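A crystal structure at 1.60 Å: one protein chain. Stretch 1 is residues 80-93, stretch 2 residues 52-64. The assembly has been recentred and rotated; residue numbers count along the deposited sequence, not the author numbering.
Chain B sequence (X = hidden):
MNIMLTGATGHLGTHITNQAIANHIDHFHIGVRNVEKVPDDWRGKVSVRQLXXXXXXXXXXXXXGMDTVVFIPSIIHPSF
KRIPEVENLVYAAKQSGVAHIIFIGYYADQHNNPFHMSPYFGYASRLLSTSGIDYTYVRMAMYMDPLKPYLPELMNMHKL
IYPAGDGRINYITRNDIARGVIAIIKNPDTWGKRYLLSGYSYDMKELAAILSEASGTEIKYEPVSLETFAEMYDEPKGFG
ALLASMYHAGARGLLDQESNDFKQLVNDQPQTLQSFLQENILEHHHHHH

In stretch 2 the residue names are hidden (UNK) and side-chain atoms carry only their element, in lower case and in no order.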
# COMPACT_ATOMS: atom_id res chain seq x y z
N PHE B 80 5.12 4.95 8.73
CA PHE B 80 5.89 3.97 9.50
C PHE B 80 5.45 3.90 10.96
O PHE B 80 5.47 2.83 11.56
CB PHE B 80 7.39 4.30 9.45
CG PHE B 80 8.25 3.23 10.05
CD1 PHE B 80 8.48 2.03 9.38
CD2 PHE B 80 8.84 3.41 11.30
CE1 PHE B 80 9.27 1.03 9.94
CE2 PHE B 80 9.63 2.41 11.87
CZ PHE B 80 9.85 1.22 11.19
N LYS B 81 5.06 5.03 11.51
CA LYS B 81 4.64 5.08 12.90
C LYS B 81 3.22 4.56 13.11
O LYS B 81 2.89 4.09 14.21
CB LYS B 81 4.75 6.51 13.44
CG LYS B 81 6.18 6.95 13.72
CD LYS B 81 6.22 8.35 14.33
CE LYS B 81 5.34 8.45 15.57
NZ LYS B 81 5.71 7.47 16.63
N ARG B 82 2.39 4.60 12.08
CA ARG B 82 1.02 4.13 12.22
C ARG B 82 0.86 2.63 11.92
O ARG B 82 -0.02 1.98 12.46
CB ARG B 82 0.07 4.95 11.33
CG ARG B 82 -1.40 4.74 11.68
CD ARG B 82 -2.35 5.40 10.68
NE ARG B 82 -2.23 6.86 10.63
CZ ARG B 82 -3.01 7.63 9.88
NH1 ARG B 82 -3.95 7.09 9.12
NH2 ARG B 82 -2.84 8.95 9.88
N ILE B 83 1.73 2.09 11.06
CA ILE B 83 1.69 0.67 10.69
C ILE B 83 1.41 -0.34 11.81
O ILE B 83 0.61 -1.25 11.64
CB ILE B 83 3.02 0.25 10.01
CG1 ILE B 83 3.17 0.98 8.69
CG2 ILE B 83 3.06 -1.26 9.80
CD1 ILE B 83 2.01 0.77 7.75
N PRO B 84 2.08 -0.20 12.97
CA PRO B 84 1.85 -1.15 14.07
C PRO B 84 0.37 -1.33 14.40
O PRO B 84 -0.06 -2.38 14.88
CB PRO B 84 2.64 -0.52 15.22
CG PRO B 84 3.82 0.09 14.49
CD PRO B 84 3.14 0.77 13.32
N GLU B 85 -0.39 -0.29 14.12
CA GLU B 85 -1.83 -0.24 14.33
C GLU B 85 -2.54 -1.42 13.67
O GLU B 85 -3.29 -2.18 14.31
CB GLU B 85 -2.32 1.04 13.70
CG GLU B 85 -3.65 1.51 14.09
CD GLU B 85 -3.84 2.91 13.59
OE1 GLU B 85 -4.34 3.09 12.46
OE2 GLU B 85 -3.45 3.83 14.33
N VAL B 86 -2.30 -1.57 12.37
CA VAL B 86 -2.92 -2.63 11.59
C VAL B 86 -2.31 -3.98 11.93
O VAL B 86 -3.00 -4.99 11.88
CB VAL B 86 -2.79 -2.37 10.06
CG1 VAL B 86 -1.33 -2.38 9.64
CG2 VAL B 86 -3.58 -3.42 9.29
N GLU B 87 -1.02 -4.00 12.25
CA GLU B 87 -0.39 -5.26 12.63
C GLU B 87 -1.10 -5.76 13.88
O GLU B 87 -1.42 -6.94 13.98
CB GLU B 87 1.10 -5.07 12.93
CG GLU B 87 2.00 -4.92 11.71
CD GLU B 87 2.11 -6.18 10.87
OE1 GLU B 87 2.05 -7.29 11.45
OE2 GLU B 87 2.28 -6.07 9.64
N ASN B 88 -1.35 -4.86 14.83
CA ASN B 88 -2.01 -5.27 16.06
C ASN B 88 -3.45 -5.68 15.82
O ASN B 88 -3.94 -6.62 16.44
CB ASN B 88 -1.92 -4.15 17.10
CG ASN B 88 -0.50 -3.98 17.63
OD1 ASN B 88 0.33 -4.89 17.51
ND2 ASN B 88 -0.22 -2.83 18.24
N LEU B 89 -4.11 -4.99 14.90
CA LEU B 89 -5.50 -5.32 14.57
C LEU B 89 -5.58 -6.78 14.12
O LEU B 89 -6.37 -7.55 14.66
CB LEU B 89 -5.99 -4.41 13.44
CG LEU B 89 -7.31 -4.80 12.78
CD1 LEU B 89 -8.47 -4.72 13.78
CD2 LEU B 89 -7.56 -3.85 11.60
N VAL B 90 -4.75 -7.15 13.15
CA VAL B 90 -4.74 -8.51 12.63
C VAL B 90 -4.31 -9.54 13.67
O VAL B 90 -4.93 -10.60 13.79
CB VAL B 90 -3.82 -8.64 11.39
CG1 VAL B 90 -3.74 -10.09 10.95
CG2 VAL B 90 -4.36 -7.77 10.26
N TYR B 91 -3.26 -9.24 14.42
CA TYR B 91 -2.77 -10.16 15.44
C TYR B 91 -3.83 -10.44 16.49
O TYR B 91 -4.06 -11.60 16.85
CB TYR B 91 -1.53 -9.59 16.12
CG TYR B 91 -0.96 -10.49 17.19
CD1 TYR B 91 -1.50 -10.49 18.48
CD2 TYR B 91 0.10 -11.35 16.92
CE1 TYR B 91 -0.99 -11.32 19.47
CE2 TYR B 91 0.61 -12.19 17.91
CZ TYR B 91 0.06 -12.17 19.18
OH TYR B 91 0.58 -12.97 20.16
N ALA B 92 -4.47 -9.39 16.98
CA ALA B 92 -5.50 -9.53 18.01
C ALA B 92 -6.75 -10.21 17.47
O ALA B 92 -7.38 -10.99 18.19
CB ALA B 92 -5.85 -8.16 18.58
N ALA B 93 -7.11 -9.94 16.22
CA ALA B 93 -8.28 -10.57 15.64
C ALA B 93 -8.07 -12.08 15.61
O ALA B 93 -8.98 -12.85 15.92
CB ALA B 93 -8.54 -10.03 14.23
N UNK B 52 -5.63 0.52 23.53
CA UNK B 52 -4.48 1.31 23.08
C UNK B 52 -4.03 0.62 21.79
O UNK B 52 -3.50 -0.49 21.84
o UNK B 52 -2.04 2.48 22.52
c UNK B 52 -2.08 1.94 23.65
c UNK B 52 -3.37 1.28 24.13
o UNK B 52 -1.09 1.92 24.42
N UNK B 53 -4.25 1.27 20.66
CA UNK B 53 -3.87 0.71 19.36
C UNK B 53 -2.43 0.23 19.26
O UNK B 53 -2.13 -0.71 18.53
c UNK B 53 -5.46 1.96 17.76
c UNK B 53 -6.98 3.00 16.18
c UNK B 53 -5.70 2.77 16.66
o UNK B 53 -9.32 2.63 16.32
c UNK B 53 -6.56 1.37 18.39
c UNK B 53 -8.05 2.41 16.81
c UNK B 53 -4.05 1.74 18.25
c UNK B 53 -7.86 1.59 17.92
N UNK B 54 -1.53 0.89 19.99
CA UNK B 54 -0.13 0.54 19.92
C UNK B 54 0.37 -0.38 21.01
O UNK B 54 1.57 -0.45 21.28
c UNK B 54 -0.91 4.37 17.52
c UNK B 54 0.69 1.83 19.84
c UNK B 54 0.97 2.33 17.40
c UNK B 54 0.38 2.64 18.62
c UNK B 54 -0.56 3.67 18.67
c UNK B 54 0.64 3.03 16.25
c UNK B 54 -0.31 4.05 16.31
N UNK B 55 -0.56 -1.09 21.64
CA UNK B 55 -0.21 -2.05 22.66
C UNK B 55 -0.93 -3.32 22.23
O UNK B 55 -2.15 -3.43 22.37
c UNK B 55 -0.70 -1.58 24.03
c UNK B 55 -0.30 -2.53 25.14
o UNK B 55 -0.77 -3.67 25.19
n UNK B 55 0.58 -2.08 26.02
N UNK B 56 -0.17 -4.26 21.68
CA UNK B 56 -0.74 -5.50 21.18
C UNK B 56 -1.67 -6.21 22.15
O UNK B 56 -2.78 -6.58 21.78
c UNK B 56 0.94 -8.17 18.95
c UNK B 56 0.35 -6.46 20.72
n UNK B 56 1.11 -7.72 17.70
c UNK B 56 -0.17 -7.51 19.75
o UNK B 56 1.63 -9.06 19.43
N UNK B 57 -1.22 -6.41 23.38
CA UNK B 57 -2.05 -7.10 24.36
C UNK B 57 -3.33 -6.35 24.71
O UNK B 57 -4.33 -6.96 25.08
o UNK B 57 -0.19 -10.35 23.85
c UNK B 57 -1.23 -7.41 25.61
o UNK B 57 -1.89 -10.14 25.23
c UNK B 57 -0.80 -9.75 24.77
c UNK B 57 -0.18 -8.48 25.34
N UNK B 58 -3.29 -5.02 24.58
CA UNK B 58 -4.47 -4.22 24.86
C UNK B 58 -5.51 -4.55 23.78
O UNK B 58 -6.70 -4.70 24.07
o UNK B 58 -5.28 -1.93 25.07
c UNK B 58 -4.13 -2.72 24.82
N UNK B 59 -5.06 -4.69 22.53
CA UNK B 59 -5.97 -5.02 21.44
C UNK B 59 -6.48 -6.45 21.60
O UNK B 59 -7.67 -6.72 21.41
c UNK B 59 -5.49 -2.56 16.74
c UNK B 59 -5.26 -4.87 20.08
c UNK B 59 -5.21 -3.43 19.55
se UNK B 59 -6.62 -2.98 18.25
N UNK B 60 -5.59 -7.37 21.94
CA UNK B 60 -5.99 -8.76 22.15
C UNK B 60 -7.08 -8.85 23.22
O UNK B 60 -8.11 -9.51 23.02
c UNK B 60 -3.78 -9.75 21.49
c UNK B 60 -4.79 -9.64 22.61
c UNK B 60 -5.28 -11.02 23.02
N UNK B 61 -6.87 -8.18 24.34
CA UNK B 61 -7.85 -8.20 25.43
C UNK B 61 -9.19 -7.62 25.01
O UNK B 61 -10.24 -8.20 25.28
o UNK B 61 -5.69 -10.42 27.58
o UNK B 61 -7.57 -9.66 28.44
c UNK B 61 -6.15 -8.10 27.34
c UNK B 61 -7.31 -7.43 26.64
c UNK B 61 -6.49 -9.50 27.82
N UNK B 62 -9.16 -6.47 24.34
CA UNK B 62 -10.38 -5.80 23.90
C UNK B 62 -11.20 -6.62 22.91
O UNK B 62 -12.42 -6.50 22.86
c UNK B 62 -10.03 -4.45 23.29
N UNK B 63 -10.52 -7.46 22.12
CA UNK B 63 -11.19 -8.27 21.11
C UNK B 63 -11.75 -9.60 21.62
O UNK B 63 -12.46 -10.29 20.88
c UNK B 63 -9.97 -7.35 19.04
c UNK B 63 -8.96 -6.42 17.04
c UNK B 63 -10.20 -4.99 18.51
c UNK B 63 -10.46 -6.08 19.35
c UNK B 63 -9.22 -7.51 17.88
c UNK B 63 -10.24 -8.55 19.93
c UNK B 63 -9.45 -5.16 17.36
N UNK B 64 -11.42 -9.98 22.85
CA UNK B 64 -11.95 -11.23 23.40
C UNK B 64 -13.47 -11.21 23.38
O UNK B 64 -14.10 -10.25 23.84
c UNK B 64 -11.45 -11.44 24.83
c UNK B 64 -9.53 -11.96 26.37
n UNK B 64 -7.61 -12.58 27.84
c UNK B 64 -9.98 -11.78 24.93
c UNK B 64 -8.09 -12.42 26.44
O HOH W 1 2.47 -2.21 18.92
O HOH W 2 -0.65 -12.62 22.44

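Position 52 has two side-chain carbons, the second carrying two oxygens. It does not reach stretch 1. This is Asp52. Its OD2 accepts from the backbone N of 54 at 3.0 Å, within a type I turn from 52 to 55.

Position 53 has one carbon, then a six-carbon ring bearing one oxygen. Glu85 OE2 lies at the ring edge. A phenol ring means Tyr53. The closest approach is Tyr53 CD1 to Glu85 OE2, 3.4 Å.

Position 54 has one carbon and a six-carbon ring with no oxygen. The ring reaches the backbone oxygens of Lys81 and Arg82, and Pro84. It is Phe54. Its CE1 is 3.2 Å from Lys81 O, and its CD1 is 4.0 Å from Pro84 CB, which sits at the ring edge.

Position 55 has two carbons, the second with one oxygen and one nitrogen. The side chain points away from stretch 1. An amide this short is Asn55. Its OD1 accepts from the N of 58 at 2.9 Å and caps the helix that follows.

Position 56 has three carbons, the third with one oxygen and one nitrogen. Its end meets Asn88 and lies over one face of the Tyr91 ring. The longer amide is Gln56. Its NE2 donates to Asn88 OD1 at 2.9 Å, and its CD is 3.4 Å from Tyr91 CD1.

Position 57 has three carbons, the third with two oxygens. Its CA-to-CB bond points away, and a water links its end to Tyr91. This is Glu57. The water is 2.7 Å from Glu57 OE1 and 2.6 Å from Tyr91 OH.

Position 58 has one carbon and one oxygen and stays out of reach. It is Ser58. Its OG accepts from Asp52 N at 2.9 Å.

Position 59 is an unbranched chain of two carbons, selenium and a carbon. The last carbon meets Glu85 and Leu89. It is Met59, present as selenomethionine. Its CE lies 3.3 Å from both Glu85 O and Leu89 N.

Position 60 has one carbon carrying two more. It meets Tyr91, at the ring edge, and Ala92. It is Val60. Its CG2 is 3.8 Å from Tyr91 CE1 and 3.9 Å from Ala92 CB.

Position 61 has three carbons, the third with two oxygens, and points away. It is Glu61.

Position 62 has one carbon and makes no contact. It is Ala62.

Position 63 has one carbon and a six-carbon ring, which meets Leu89, Ala92 and Ala93. It is Phe63. Its CD2 is 3.5 Å from Ala92 CB.

Position 64 has four carbons in a row ending in nitrogen, facing away. It is Lys64. Its NZ forms a salt bridge with Glu61 OE2 at 2.9 Å.

The helices cross at -43°. Ala92 CA lies 4.2 Å from Val60 CA. Met59, Val60 and Phe63 pack around Ala92 CB. Asn88 makes both direct hydrogen bonds between the stretches: its ND2 donates to Tyr53 O at 2.9 Å, nearly straight, while its OD1 receives Gln56.

Stretch 2, residues 52-64: DYFNQESMVEAFK
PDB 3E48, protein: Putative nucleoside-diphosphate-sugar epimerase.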